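Local coordinates for iminosuccinate reductase (PDB 6RQA), which catalyses the NADH-dependent reduction of iminosuccinate to L-aspartate, regenerating the amino donor of the beta-hydroxyaspartate cycle through which glyoxylate is assimilated, at residues I30-M34 and A325-A330; F47-R53 and E290-A296; F173-W179 and L198-E204; E249-V255 and E273-A277. All blocks are in the same frame, centred on the assembly; numbering follows the deposited sequence.

Contact 1 (I30-M34 and A325-A330)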
# COMPACT_ATOMS: atom_id res chain seq x y z
N ILE A 30 22.38 -7.05 2.74
CA ILE A 30 22.38 -5.64 2.38
C ILE A 30 23.72 -4.99 2.70
O ILE A 30 24.26 -4.21 1.91
CB ILE A 30 21.22 -4.91 3.08
CG1 ILE A 30 19.88 -5.56 2.75
CG2 ILE A 30 21.21 -3.43 2.71
CD1 ILE A 30 19.50 -5.47 1.29
N ALA A 31 24.29 -5.31 3.87
CA ALA A 31 25.52 -4.67 4.30
C ALA A 31 26.67 -4.95 3.34
O ALA A 31 27.47 -4.06 3.03
CB ALA A 31 25.89 -5.12 5.71
N GLY A 32 26.77 -6.19 2.85
CA GLY A 32 27.82 -6.54 1.92
C GLY A 32 27.62 -6.05 0.51
O GLY A 32 28.52 -6.23 -0.33
N LEU A 33 26.48 -5.45 0.21
CA LEU A 33 26.16 -4.94 -1.12
C LEU A 33 26.16 -3.42 -1.19
O LEU A 33 26.69 -2.86 -2.15
CB LEU A 33 24.80 -5.47 -1.58
CG LEU A 33 24.70 -6.99 -1.78
CD1 LEU A 33 23.25 -7.40 -2.00
CD2 LEU A 33 25.57 -7.43 -2.94
N MET A 34 25.58 -2.75 -0.21
CA MET A 34 25.45 -1.30 -0.25
C MET A 34 26.65 -0.62 0.40
O MET A 34 27.25 -1.13 1.35
CB MET A 34 24.17 -0.85 0.46
CG MET A 34 23.05 -0.48 -0.49
SD MET A 34 23.47 0.95 -1.49
CE MET A 34 22.46 0.67 -2.93
N ALA A 325 19.07 -0.71 -6.80
CA ALA A 325 20.51 -0.88 -6.89
C ALA A 325 20.98 -2.12 -6.15
O ALA A 325 21.93 -2.79 -6.59
CB ALA A 325 21.22 0.36 -6.34
N VAL A 326 20.33 -2.46 -5.04
CA VAL A 326 20.70 -3.66 -4.28
C VAL A 326 20.41 -4.91 -5.09
O VAL A 326 21.21 -5.85 -5.11
CB VAL A 326 19.97 -3.67 -2.92
CG1 VAL A 326 19.95 -5.08 -2.34
CG2 VAL A 326 20.64 -2.72 -1.96
N VAL A 327 19.26 -4.95 -5.78
CA VAL A 327 18.93 -6.11 -6.60
C VAL A 327 19.95 -6.28 -7.72
O VAL A 327 20.34 -7.40 -8.06
CB VAL A 327 17.50 -5.99 -7.15
CG1 VAL A 327 17.15 -7.19 -8.01
CG2 VAL A 327 16.51 -5.85 -6.01
N GLU A 328 20.40 -5.16 -8.30
CA GLU A 328 21.41 -5.23 -9.35
C GLU A 328 22.71 -5.84 -8.83
O GLU A 328 23.30 -6.72 -9.47
CB GLU A 328 21.67 -3.84 -9.93
CG GLU A 328 20.45 -3.13 -10.49
CD GLU A 328 20.10 -3.56 -11.91
OE1 GLU A 328 20.44 -4.69 -12.30
OE2 GLU A 328 19.49 -2.75 -12.63
N LEU A 329 23.16 -5.39 -7.66
CA LEU A 329 24.39 -5.93 -7.08
C LEU A 329 24.20 -7.38 -6.64
O LEU A 329 25.11 -8.20 -6.78
CB LEU A 329 24.83 -5.07 -5.90
CG LEU A 329 25.19 -3.62 -6.23
CD1 LEU A 329 25.22 -2.77 -4.98
CD2 LEU A 329 26.52 -3.56 -6.95
N ALA A 330 23.01 -7.71 -6.10
CA ALA A 330 22.76 -9.07 -5.65
C ALA A 330 22.81 -10.06 -6.80
O ALA A 330 23.28 -11.19 -6.64
CB ALA A 330 21.41 -9.14 -4.93
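Leu33 and Val326 hold the middle of a wholly apolar join between the short, weakly bonded helix 30-33 and one flank of helix 316-333. The two methyls of Leu33 divide the opposing surface: CD1 lies 3.9 Å from Ala330 CB and also reaches Val326 CG1, whereas CD2 rests against Leu329 CB, the two leucine side chains sliding past each other in opposite directions. Val326 is forked in the same manner. With CG1 anti to the backbone N (chi1 161°), that methyl meets Ile30 CD1 at 3.7 Å, and CG2 turns to Met34 CG at 3.6 Å. Beyond it the methionine chain, bent at chi2 (-64°), carries its CE methyl to Ala325 CB, also 3.6 Å away. Both Ile30 and Met34 run across Val326 at about a right angle.

A second shell fixes these groups: Ile30 and Val326 both pack on Val25, Val122 and Leu127, and Met34 leans on Leu130 of helix 125-143. Ile30 O accepts the backbone N-H groups of Leu33 and Met34, closing the turn that presents these side chains. No hydrogen bond crosses, so cohesion rests on the burial of apolar side chains rather than on directional polar bonds.

Contact 2 (F47-R53 and E290-A296)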
# COMPACT_ATOMS: atom_id res chain seq x y z
N PHE A 47 16.44 12.64 -6.39
CA PHE A 47 16.06 14.03 -6.15
C PHE A 47 15.97 14.80 -7.45
O PHE A 47 15.07 15.64 -7.63
CB PHE A 47 17.06 14.69 -5.20
CG PHE A 47 16.72 14.51 -3.74
CD1 PHE A 47 15.73 15.27 -3.15
CD2 PHE A 47 17.40 13.59 -2.96
CE1 PHE A 47 15.41 15.12 -1.82
CE2 PHE A 47 17.09 13.43 -1.62
CZ PHE A 47 16.10 14.19 -1.05
N ALA A 48 16.89 14.54 -8.38
CA ALA A 48 16.85 15.23 -9.67
C ALA A 48 15.65 14.78 -10.50
O ALA A 48 15.01 15.60 -11.17
CB ALA A 48 18.15 14.98 -10.44
N SER A 49 15.32 13.49 -10.46
CA SER A 49 14.18 12.99 -11.22
C SER A 49 12.87 13.58 -10.70
O SER A 49 11.96 13.87 -11.49
CB SER A 49 14.13 11.46 -11.17
OG SER A 49 15.31 10.90 -11.73
N MET A 50 12.76 13.76 -9.38
CA MET A 50 11.56 14.38 -8.82
C MET A 50 11.45 15.84 -9.23
O MET A 50 10.35 16.33 -9.50
CB MET A 50 11.57 14.25 -7.30
CG MET A 50 11.46 12.83 -6.79
SD MET A 50 11.63 12.74 -5.00
CE MET A 50 10.23 13.74 -4.48
N ALA A 51 12.58 16.55 -9.27
CA ALA A 51 12.55 17.95 -9.68
C ALA A 51 12.20 18.09 -11.16
O ALA A 51 11.46 19.00 -11.54
CB ALA A 51 13.90 18.61 -9.40
N ARG A 52 12.71 17.19 -11.99
CA ARG A 52 12.40 17.19 -13.42
C ARG A 52 11.06 16.53 -13.73
O ARG A 52 10.72 16.39 -14.90
CB ARG A 52 13.51 16.48 -14.20
CG ARG A 52 14.88 17.14 -14.09
CD ARG A 52 15.84 16.58 -15.12
NE ARG A 52 17.02 15.97 -14.51
CZ ARG A 52 18.18 16.60 -14.34
NH1 ARG A 52 18.32 17.86 -14.72
NH2 ARG A 52 19.20 15.96 -13.78
N ARG A 53 10.31 16.12 -12.70
CA ARG A 53 8.99 15.51 -12.86
C ARG A 53 9.04 14.22 -13.67
O ARG A 53 8.09 13.87 -14.37
CB ARG A 53 7.99 16.50 -13.48
CG ARG A 53 7.78 17.75 -12.65
CD ARG A 53 7.34 17.41 -11.24
NE ARG A 53 7.10 18.60 -10.42
CZ ARG A 53 8.00 19.14 -9.60
NH1 ARG A 53 9.20 18.59 -9.48
NH2 ARG A 53 7.69 20.22 -8.91
N GLU A 290 12.56 22.91 -2.97
CA GLU A 290 12.83 21.51 -3.23
C GLU A 290 14.33 21.30 -3.37
O GLU A 290 14.98 21.98 -4.17
CB GLU A 290 12.11 21.03 -4.50
CG GLU A 290 10.60 21.18 -4.46
CD GLU A 290 9.94 20.74 -5.75
OE1 GLU A 290 10.66 20.23 -6.64
OE2 GLU A 290 8.71 20.89 -5.87
N LEU A 291 14.87 20.37 -2.59
CA LEU A 291 16.30 20.06 -2.69
C LEU A 291 16.65 19.55 -4.08
O LEU A 291 17.73 19.84 -4.60
CB LEU A 291 16.70 19.04 -1.62
CG LEU A 291 18.15 18.57 -1.67
CD1 LEU A 291 19.10 19.74 -1.44
CD2 LEU A 291 18.41 17.46 -0.67
N GLY A 292 15.75 18.78 -4.69
CA GLY A 292 16.02 18.25 -6.02
C GLY A 292 16.20 19.33 -7.07
O GLY A 292 16.97 19.14 -8.02
N ALA A 293 15.50 20.45 -6.92
CA ALA A 293 15.68 21.55 -7.87
C ALA A 293 17.09 22.12 -7.80
O ALA A 293 17.60 22.62 -8.81
CB ALA A 293 14.65 22.65 -7.60
N VAL A 294 17.73 22.05 -6.63
CA VAL A 294 19.13 22.44 -6.53
C VAL A 294 20.01 21.41 -7.22
O VAL A 294 21.00 21.76 -7.88
CB VAL A 294 19.52 22.63 -5.06
CG1 VAL A 294 20.96 23.12 -4.95
CG2 VAL A 294 18.57 23.59 -4.37
N VAL A 295 19.67 20.13 -7.09
CA VAL A 295 20.46 19.07 -7.72
C VAL A 295 20.32 19.14 -9.24
O VAL A 295 21.31 18.96 -9.97
CB VAL A 295 20.03 17.70 -7.17
CG1 VAL A 295 20.90 16.60 -7.77
CG2 VAL A 295 20.11 17.68 -5.65
N ALA A 296 19.12 19.40 -9.74
CA ALA A 296 18.87 19.47 -11.17
C ALA A 296 19.34 20.77 -11.80
O ALA A 296 19.17 20.95 -13.01
CB ALA A 296 17.38 19.27 -11.46
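Phe47, which has the most surface buried here, lies against the N-terminal turn of helix 291-295. Leu291 CD2 sits over one face of its ring, 4.1 Å from the centroid and 15° off the normal, a CH-pi contact displaced toward the rim. The leucine reaches that face with CG anti to its backbone N. The backbone O of Phe47 receives a CA-H...O contact from Gly292 CA at 3.2 Å. Gly292 has no side chain to separate the backbones, which lets the helix axes approach to 7.3 Å at a signed crossing angle of -100°.

Ala296 and Ala51 continue the seam. Ala51 CB points at the Gly292 carbonyl, with Gly292 C 3.4 Å away, and also meets Ala296 CB at 4.1 Å. On its outer side Ala296 CB is roofed by the Arg52 guanidinium, which presents one flat face to the methyl.

At the solvent-facing margin, Arg53 NH2 and Glu290 OE2 form a salt bridge at 3.3 Å. The syn lone pair of OE2 is used, but the bond is bent, and OE2 stands 28° out of the guanidinium plane. Arg53 adopts positive phi in a Schellman motif that ends helix 36-51. Behind the seam, Leu291 packs on Ser139 and Leu143 of helix 125-143, and Phe47 touches Gln318 of helix 316-333. This is close, nearly perpendicular helix packing through small residues, joining helix 36-51 to the edge of the parallel NAD-binding sheet, where strand 288-290 is outermost within the chain.

Contact 3 (F173-W179 and L198-E204)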
# COMPACT_ATOMS: atom_id res chain seq x y z
N PHE A 173 35.26 16.92 6.89
CA PHE A 173 35.17 17.71 8.11
C PHE A 173 36.45 17.58 8.92
O PHE A 173 37.27 16.69 8.70
CB PHE A 173 33.97 17.25 8.96
CG PHE A 173 32.63 17.59 8.36
CD1 PHE A 173 32.04 18.82 8.61
CD2 PHE A 173 31.96 16.67 7.57
CE1 PHE A 173 30.81 19.13 8.06
CE2 PHE A 173 30.73 16.98 7.03
CZ PHE A 173 30.15 18.21 7.27
N GLU A 174 36.62 18.51 9.86
CA GLU A 174 37.76 18.49 10.76
C GLU A 174 37.40 18.09 12.19
O GLU A 174 38.28 17.61 12.91
CB GLU A 174 38.44 19.87 10.80
CG GLU A 174 38.88 20.39 9.45
CD GLU A 174 39.47 21.78 9.53
OE1 GLU A 174 39.56 22.33 10.65
OE2 GLU A 174 39.85 22.33 8.47
N LYS A 175 36.15 18.26 12.60
CA LYS A 175 35.74 17.99 13.96
C LYS A 175 34.25 17.67 13.97
O LYS A 175 33.49 18.15 13.11
CB LYS A 175 36.04 19.17 14.88
CG LYS A 175 35.81 18.92 16.36
CD LYS A 175 36.09 20.16 17.19
CE LYS A 175 35.85 19.91 18.66
NZ LYS A 175 36.11 21.12 19.48
N VAL A 176 33.83 16.85 14.93
CA VAL A 176 32.43 16.50 15.13
C VAL A 176 32.06 16.83 16.57
O VAL A 176 32.68 16.31 17.50
CB VAL A 176 32.15 15.02 14.82
CG1 VAL A 176 30.67 14.71 15.02
CG2 VAL A 176 32.58 14.67 13.41
N ILE A 177 31.07 17.69 16.74
CA ILE A 177 30.50 18.00 18.05
C ILE A 177 29.08 17.44 18.10
O ILE A 177 28.36 17.49 17.10
CB ILE A 177 30.51 19.51 18.35
CG1 ILE A 177 29.82 20.29 17.23
CG2 ILE A 177 31.94 20.00 18.54
CD1 ILE A 177 29.79 21.79 17.46
N GLY A 178 28.70 16.90 19.25
CA GLY A 178 27.42 16.23 19.37
C GLY A 178 26.69 16.62 20.63
O GLY A 178 27.28 17.05 21.62
N TRP A 179 25.37 16.45 20.57
CA TRP A 179 24.49 16.68 21.72
C TRP A 179 23.34 15.70 21.63
O TRP A 179 22.86 15.39 20.53
CB TRP A 179 23.97 18.12 21.75
CG TRP A 179 23.03 18.39 22.90
CD1 TRP A 179 23.36 18.83 24.15
CD2 TRP A 179 21.61 18.23 22.89
NE1 TRP A 179 22.24 18.96 24.92
CE2 TRP A 179 21.14 18.60 24.17
CE3 TRP A 179 20.68 17.82 21.93
CZ2 TRP A 179 19.79 18.57 24.52
CZ3 TRP A 179 19.34 17.79 22.28
CH2 TRP A 179 18.91 18.16 23.56
N LEU A 198 37.97 11.25 12.98
CA LEU A 198 37.58 12.61 13.32
C LEU A 198 37.47 12.76 14.83
O LEU A 198 36.86 11.90 15.49
CB LEU A 198 36.24 12.97 12.66
CG LEU A 198 36.23 13.04 11.13
CD1 LEU A 198 34.81 13.26 10.62
CD2 LEU A 198 37.15 14.14 10.64
N PRO A 199 38.02 13.82 15.41
CA PRO A 199 37.86 14.03 16.85
C PRO A 199 36.44 14.43 17.20
O PRO A 199 35.76 15.11 16.43
CB PRO A 199 38.85 15.16 17.16
CG PRO A 199 38.98 15.89 15.86
CD PRO A 199 38.85 14.86 14.78
N PHE A 200 35.99 14.00 18.37
CA PHE A 200 34.64 14.25 18.84
C PHE A 200 34.67 14.96 20.19
O PHE A 200 35.54 14.70 21.02
CB PHE A 200 33.83 12.95 18.96
CG PHE A 200 32.45 13.15 19.52
CD1 PHE A 200 31.42 13.59 18.71
CD2 PHE A 200 32.18 12.89 20.85
CE1 PHE A 200 30.14 13.77 19.21
CE2 PHE A 200 30.91 13.07 21.37
CZ PHE A 200 29.89 13.51 20.55
N GLU A 201 33.71 15.86 20.39
CA GLU A 201 33.55 16.56 21.66
C GLU A 201 32.07 16.71 21.96
O GLU A 201 31.35 17.36 21.19
CB GLU A 201 34.23 17.94 21.63
CG GLU A 201 33.84 18.82 22.81
CD GLU A 201 34.47 20.20 22.75
OE1 GLU A 201 34.70 20.80 23.83
OE2 GLU A 201 34.73 20.69 21.63
N ALA A 202 31.60 16.21 23.09
CA ALA A 202 30.19 16.41 23.47
C ALA A 202 30.00 17.86 23.88
O ALA A 202 30.85 18.36 24.55
CB ALA A 202 29.83 15.49 24.59
N VAL A 203 28.91 18.49 23.47
CA VAL A 203 28.69 19.92 23.82
C VAL A 203 27.22 20.15 24.13
O VAL A 203 26.47 19.23 24.10
CB VAL A 203 29.09 20.87 22.70
CG1 VAL A 203 30.57 20.88 22.44
CG2 VAL A 203 28.31 20.59 21.44
N GLU A 204 26.91 21.34 24.60
CA GLU A 204 25.50 21.73 24.80
C GLU A 204 25.07 22.49 23.54
O GLU A 204 25.91 22.93 22.78
CB GLU A 204 25.27 22.47 26.12
CG GLU A 204 25.71 21.72 27.36
CD GLU A 204 25.05 20.41 27.77
OE1 GLU A 204 25.68 19.66 28.54
OE2 GLU A 204 23.93 20.13 27.35
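Val176, Ile177 and Gly178 pair in parallel with Phe200, Glu201 and Ala202, their strand axes 4.8 Å apart and twisted by -24°. Backbone bonds run Val176 N to Pro199 O, Glu201 N to Val176 O and Val203 N to Gly178 O (2.9 Å), with a weak one from Gly178 N to Glu201 O.

On the face bearing Val176 and Phe200, the aromatic ring is swung along the neighbouring strand. Its CG is anti to the backbone N (chi1 176°), which brings CD1 within 3.9 Å of Val176 CG1, at the ring edge, and lays CE1 by the side-chain-less Gly178. Val176 CG2 meets Leu198 CD1 at 3.8 Å. On the face bearing Ile177 and Glu201, the extended Lys175 chain obliquely crosses Glu201, and NZ meets OE2 nearly along its C-O axis in a salt bridge of 2.6 Å; Glu201 OE1 is engaged by Arg207. At the far end, Glu204 OE2 takes a weak, bent bond from Trp179 NE1 near the indole plane, the carboxylate turned 77° to the ring.

Strand 200-202 is the edge of the Rossmann-type parallel sheet and 175-179 the next strand in, followed by 150-154. Helix 186-195, the crossover of this beta-alpha-beta unit, covers Phe200 and Ala202, while helix 205-211 covers Ile177 and Val203. Strand 175-179 leads directly into Asn180, which binds NAD(+).

Contact 4 (E249-V255 and E273-A277)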
# COMPACT_ATOMS: atom_id res chain seq x y z
N GLU A 249 11.68 19.33 16.26
CA GLU A 249 13.09 19.41 16.61
C GLU A 249 13.59 20.84 16.72
O GLU A 249 14.42 21.14 17.59
CB GLU A 249 13.94 18.66 15.58
CG GLU A 249 13.91 17.15 15.71
CD GLU A 249 14.87 16.46 14.76
OE1 GLU A 249 14.94 16.88 13.59
OE2 GLU A 249 15.56 15.51 15.19
N LEU A 250 13.12 21.74 15.86
CA LEU A 250 13.67 23.08 15.74
C LEU A 250 12.70 24.12 16.29
O LEU A 250 11.50 23.87 16.45
CB LEU A 250 14.01 23.40 14.28
CG LEU A 250 15.38 22.99 13.74
CD1 LEU A 250 15.65 21.50 13.93
CD2 LEU A 250 15.48 23.36 12.27
N ASP A 251 13.25 25.29 16.58
CA ASP A 251 12.43 26.44 16.93
C ASP A 251 11.76 26.97 15.67
O ASP A 251 12.44 27.25 14.68
CB ASP A 251 13.30 27.52 17.58
CG ASP A 251 12.50 28.70 18.10
OD1 ASP A 251 11.25 28.61 18.15
OD2 ASP A 251 13.12 29.71 18.47
N PRO A 252 10.42 27.11 15.66
CA PRO A 252 9.76 27.65 14.46
C PRO A 252 10.29 29.02 14.04
O PRO A 252 10.24 29.35 12.85
CB PRO A 252 8.29 27.72 14.88
CG PRO A 252 8.15 26.63 15.90
CD PRO A 252 9.45 26.61 16.65
N ALA A 253 10.79 29.82 14.98
CA ALA A 253 11.41 31.09 14.61
C ALA A 253 12.69 30.87 13.81
O ALA A 253 12.98 31.62 12.87
CB ALA A 253 11.69 31.92 15.86
N LEU A 254 13.47 29.85 14.18
CA LEU A 254 14.65 29.50 13.40
C LEU A 254 14.27 29.00 12.02
O LEU A 254 14.94 29.31 11.03
CB LEU A 254 15.47 28.45 14.15
CG LEU A 254 16.63 27.78 13.39
CD1 LEU A 254 17.70 28.80 13.04
CD2 LEU A 254 17.20 26.64 14.21
N VAL A 255 13.19 28.22 11.93
CA VAL A 255 12.71 27.74 10.64
C VAL A 255 12.23 28.91 9.78
O VAL A 255 12.33 28.86 8.55
CB VAL A 255 11.60 26.69 10.85
CG1 VAL A 255 11.12 26.13 9.52
CG2 VAL A 255 12.09 25.57 11.75
N GLU A 273 9.28 19.12 9.51
CA GLU A 273 9.64 20.11 10.52
C GLU A 273 8.91 21.43 10.28
O GLU A 273 8.66 22.18 11.24
CB GLU A 273 11.16 20.33 10.51
CG GLU A 273 11.68 21.14 11.69
CD GLU A 273 11.37 20.51 13.03
OE1 GLU A 273 10.87 21.22 13.92
OE2 GLU A 273 11.64 19.30 13.19
N CYS A 274 8.55 21.73 9.03
CA CYS A 274 7.85 22.97 8.71
C CYS A 274 6.40 22.98 9.17
O CYS A 274 5.74 24.02 9.04
CB CYS A 274 7.91 23.22 7.20
SG CYS A 274 9.57 23.33 6.52
N GLN A 275 5.88 21.87 9.72
CA GLN A 275 4.48 21.82 10.11
C GLN A 275 4.14 22.83 11.20
O GLN A 275 2.98 23.23 11.32
CB GLN A 275 4.13 20.41 10.59
CG GLN A 275 4.74 20.03 11.93
CD GLN A 275 4.41 18.61 12.35
OE1 GLN A 275 3.38 18.37 12.98
NE2 GLN A 275 5.28 17.67 12.00
N HIS A 276 5.12 23.25 12.00
CA HIS A 276 4.86 24.17 13.10
C HIS A 276 4.96 25.62 12.66
O HIS A 276 4.15 26.45 13.10
CB HIS A 276 5.83 23.89 14.25
CG HIS A 276 5.84 22.46 14.68
ND1 HIS A 276 4.88 21.92 15.51
CD2 HIS A 276 6.69 21.44 14.38
CE1 HIS A 276 5.14 20.64 15.72
NE2 HIS A 276 6.23 20.33 15.04
N ALA A 277 5.93 25.95 11.81
CA ALA A 277 6.00 27.30 11.25
C ALA A 277 4.89 27.56 10.25
O ALA A 277 4.55 28.73 10.00
CB ALA A 277 7.36 27.53 10.60
O HOH W 1 13.26 17.24 11.71
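Glu273 offers its carboxylate to the backbone N-H groups of Glu249 and Leu250, and this grip organises the contact. Glu249 N straddles the two oxygens from their syn side, lying 19° out of the carboxylate plane; it is 3.1 Å from both OE1 and OE2, but the bond to OE1 is the straighter. Leu250 N approaches OE1 at 3.0 Å and almost straight, but from above, 68° out of plane and on the same face. The bend at chi2 of Glu273 aims the group this way.

The Glu249 side chain crosses that of Glu273 at about a right angle, with their carboxylates 26° from coplanar. A water lies between Glu249 OE1 and Glu273 OE2, 3.0 Å from the latter. Each acid has further partners: Thr219 N and Ser217 OG for Glu249, and the NAD(+)-binding Thr242 for Glu273. Further along the chain, Pro252 CG packs obliquely on His276 CB at 4.0 Å, the imidazole NE2 bonding to Lys247 O, and Val255 CG1 covers Ala277 CB.

Two buried acids, with OE1 of Glu249 4.1 Å from OE2 of Glu273, would tend to raise one another's pKa. The two donated N-H groups and Thr242 probably offset this at Glu273. The same bonds join the chain before and after strand 259-262 beside the cofactor site.

Overall arrangement
Contact 1 closes the longest loop of the four, and the other three are nested within it: contact 2 begins next, on the helix that follows 30-33, and encloses contacts 3 and 4, which come in series. The centres lie 23 to 36 Å apart, and no two contacts touch. Contact 1 packs beside the mixed sheet, near strands 22-25 and 118-123. Contacts 2 and 3 mark the two edges of the parallel sheet, at strands 288-290 and 200-202, with contact 4 about 24 Å from contact 3, centre to centre. Contacts 2, 3 and 4 all lie near NAD-binding residues, and contacts 1 and 2 also join early helices to late ones, so sequence-distant parts complete one fold around the cofactor.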